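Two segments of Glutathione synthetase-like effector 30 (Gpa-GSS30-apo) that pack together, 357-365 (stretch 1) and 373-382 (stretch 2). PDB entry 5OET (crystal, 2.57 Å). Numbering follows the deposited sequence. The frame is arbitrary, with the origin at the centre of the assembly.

Stretch 1 (357-365) KPGMVEKFF
Stretch 2 (373-382) MAEAIRKVQT

Stretch 1 opens with a type II beta turn, Lys 357 to Met 360, in which Gly 359 takes positive phi (83/-27); a short 3-10 segment follows at 362-363. Stretch 2 is helical from Met 373 and runs antiparallel alongside it: Glu 362 CA lies 5.9 Å from Ala 374 CA, whereas Lys 357 CA and Gln 381 CA are 9.9 Å apart. The contact buries 454 Å², both sides summed.

Arg 378 (chi1-chi3 m, m, t; chi4 -177°) covers the most surface. Its CB points sideways, but the guanidinium comes nearer: Arg 378 NH2 donates to Lys 357 O in the turn (2.9 Å) and, beyond the turn, to Glu 362 OE2 (2.8 Å), the latter a salt bridge. Glu 362 (m, p, -172°) also accepts a weak bond from Arg 378 NE to its OE1 (3.4 Å). Arg 378 NH1 donates to Gln 381 OE1 (2.8 Å; Gln 381 chi1 m, chi2 t), a bond within stretch 2.

Val 361 (t) points toward the helix. Val 361 CG2 covers one guanidinium face, 3.8 Å from Arg 378 CZ, and Val 361 CG1 meets Ala 374 CB at 3.9 Å.

Phe 365 (chi1 m, chi2 -70°) extends the apolar patch: Phe 365 CE1 lies 3.8 Å from Met 373 CB, which makes an off-centre CH-pi contact with the ring, and Phe 365 CE2 lies 3.8 Å from Ile 377 CD1 (Ile 377 m, t).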

# COMPACT_ATOMS: atom_id res chain seq x y z
N LYS A 357 -14.87 12.13 39.80
CA LYS A 357 -15.34 12.35 41.16
C LYS A 357 -14.48 11.53 42.14
O LYS A 357 -14.01 10.45 41.78
CB LYS A 357 -16.81 11.94 41.30
CG LYS A 357 -17.78 12.86 40.56
CD LYS A 357 -19.21 12.75 41.09
CE LYS A 357 -19.99 11.61 40.44
NZ LYS A 357 -21.12 11.13 41.29
N PRO A 358 -14.29 12.04 43.38
CA PRO A 358 -13.47 11.35 44.40
C PRO A 358 -13.93 9.92 44.72
O PRO A 358 -15.13 9.65 44.77
CB PRO A 358 -13.66 12.23 45.64
CG PRO A 358 -14.96 12.93 45.42
CD PRO A 358 -14.95 13.23 43.95
N GLY A 359 -12.96 9.01 44.90
CA GLY A 359 -13.24 7.60 45.21
C GLY A 359 -13.57 6.67 44.04
O GLY A 359 -13.33 5.47 44.12
N MET A 360 -14.11 7.21 42.95
CA MET A 360 -14.68 6.40 41.89
C MET A 360 -13.66 5.56 41.12
O MET A 360 -14.01 4.49 40.62
CB MET A 360 -15.49 7.26 40.93
CG MET A 360 -16.72 7.89 41.57
SD MET A 360 -18.08 6.74 41.82
CE MET A 360 -19.13 7.75 42.88
N VAL A 361 -12.43 6.03 41.01
CA VAL A 361 -11.32 5.22 40.45
C VAL A 361 -10.80 4.25 41.50
O VAL A 361 -10.62 3.07 41.23
CB VAL A 361 -10.15 6.10 39.94
CG1 VAL A 361 -8.97 5.25 39.52
CG2 VAL A 361 -10.58 6.99 38.79
N GLU A 362 -10.57 4.77 42.71
CA GLU A 362 -9.97 4.00 43.82
C GLU A 362 -10.73 2.69 44.08
O GLU A 362 -10.13 1.69 44.44
CB GLU A 362 -9.90 4.87 45.09
CG GLU A 362 -8.78 5.92 45.11
CD GLU A 362 -9.01 7.15 44.22
OE1 GLU A 362 -8.07 7.97 44.07
OE2 GLU A 362 -10.13 7.30 43.67
N LYS A 363 -12.05 2.74 43.86
CA LYS A 363 -12.97 1.60 44.01
C LYS A 363 -12.53 0.33 43.27
O LYS A 363 -12.77 -0.76 43.76
CB LYS A 363 -14.36 2.05 43.53
CG LYS A 363 -15.50 1.05 43.68
CD LYS A 363 -16.72 1.49 42.88
CE LYS A 363 -18.01 0.78 43.27
NZ LYS A 363 -18.04 -0.64 42.83
N PHE A 364 -11.90 0.47 42.11
CA PHE A 364 -11.49 -0.69 41.30
C PHE A 364 -10.01 -1.08 41.43
O PHE A 364 -9.51 -1.85 40.62
CB PHE A 364 -11.83 -0.40 39.83
CG PHE A 364 -13.29 -0.13 39.60
CD1 PHE A 364 -14.19 -1.18 39.43
CD2 PHE A 364 -13.77 1.17 39.58
CE1 PHE A 364 -15.54 -0.94 39.24
CE2 PHE A 364 -15.12 1.42 39.40
CZ PHE A 364 -16.00 0.36 39.22
N PHE A 365 -9.32 -0.57 42.47
CA PHE A 365 -7.86 -0.73 42.64
C PHE A 365 -7.37 -0.91 44.11
O PHE A 365 -8.15 -0.91 45.07
CB PHE A 365 -7.12 0.48 42.05
CG PHE A 365 -7.19 0.58 40.54
CD1 PHE A 365 -6.49 -0.31 39.73
CD2 PHE A 365 -7.90 1.61 39.93
CE1 PHE A 365 -6.53 -0.21 38.35
CE2 PHE A 365 -7.94 1.73 38.55
CZ PHE A 365 -7.25 0.82 37.76
N MET A 373 -1.72 2.41 40.23
CA MET A 373 -2.43 2.62 39.00
C MET A 373 -3.50 3.71 39.13
O MET A 373 -3.69 4.52 38.22
CB MET A 373 -3.03 1.27 38.56
CG MET A 373 -1.99 0.15 38.46
SD MET A 373 -2.19 -1.17 37.23
CE MET A 373 -1.24 -2.44 38.08
N ALA A 374 -4.17 3.77 40.27
CA ALA A 374 -5.18 4.81 40.53
C ALA A 374 -4.64 6.24 40.48
O ALA A 374 -5.30 7.11 39.94
CB ALA A 374 -5.87 4.57 41.87
N GLU A 375 -3.46 6.49 41.05
CA GLU A 375 -2.87 7.84 41.11
C GLU A 375 -2.39 8.31 39.73
O GLU A 375 -2.62 9.45 39.34
CB GLU A 375 -1.74 7.92 42.13
CG GLU A 375 -2.22 7.69 43.56
CD GLU A 375 -1.19 8.06 44.63
OE1 GLU A 375 0.01 8.24 44.28
OE2 GLU A 375 -1.58 8.18 45.83
N ALA A 376 -1.73 7.40 39.02
CA ALA A 376 -1.39 7.59 37.60
C ALA A 376 -2.58 8.04 36.78
O ALA A 376 -2.44 8.96 35.98
CB ALA A 376 -0.83 6.30 37.01
N ILE A 377 -3.72 7.38 36.96
CA ILE A 377 -4.98 7.78 36.32
C ILE A 377 -5.46 9.16 36.78
O ILE A 377 -5.89 9.94 35.95
CB ILE A 377 -6.10 6.74 36.55
CG1 ILE A 377 -5.79 5.46 35.78
CG2 ILE A 377 -7.45 7.27 36.08
CD1 ILE A 377 -6.75 4.33 36.05
N ARG A 378 -5.40 9.46 38.08
CA ARG A 378 -5.83 10.76 38.56
C ARG A 378 -5.03 11.89 37.95
O ARG A 378 -5.61 12.92 37.64
CB ARG A 378 -5.80 10.86 40.08
CG ARG A 378 -6.80 9.97 40.81
CD ARG A 378 -8.23 10.35 40.51
NE ARG A 378 -9.22 9.69 41.37
CZ ARG A 378 -10.54 9.84 41.24
NH1 ARG A 378 -11.05 10.61 40.29
NH2 ARG A 378 -11.36 9.20 42.07
N LYS A 379 -3.72 11.70 37.76
CA LYS A 379 -2.84 12.73 37.13
C LYS A 379 -3.32 13.25 35.76
O LYS A 379 -3.18 14.44 35.47
CB LYS A 379 -1.40 12.21 36.97
CG LYS A 379 -0.39 12.67 38.00
CD LYS A 379 0.83 11.73 38.02
CE LYS A 379 2.15 12.40 38.42
NZ LYS A 379 2.20 12.86 39.85
N VAL A 380 -3.88 12.36 34.93
CA VAL A 380 -4.34 12.72 33.56
C VAL A 380 -5.82 13.13 33.44
O VAL A 380 -6.24 13.56 32.36
CB VAL A 380 -4.05 11.58 32.54
CG1 VAL A 380 -2.62 11.08 32.67
CG2 VAL A 380 -5.02 10.42 32.70
N GLN A 381 -6.60 13.00 34.51
CA GLN A 381 -8.03 13.36 34.50
C GLN A 381 -8.23 14.86 34.46
O GLN A 381 -7.33 15.61 34.83
CB GLN A 381 -8.76 12.79 35.72
CG GLN A 381 -9.15 11.33 35.60
CD GLN A 381 -9.97 10.84 36.78
OE1 GLN A 381 -9.81 11.32 37.89
NE2 GLN A 381 -10.87 9.89 36.53
N THR A 382 -9.40 15.31 34.02
CA THR A 382 -9.78 16.72 34.08
C THR A 382 -11.08 16.81 34.84
O THR A 382 -12.10 16.32 34.35
CB THR A 382 -9.97 17.33 32.67
OG1 THR A 382 -8.89 16.94 31.82
CG2 THR A 382 -10.04 18.86 32.75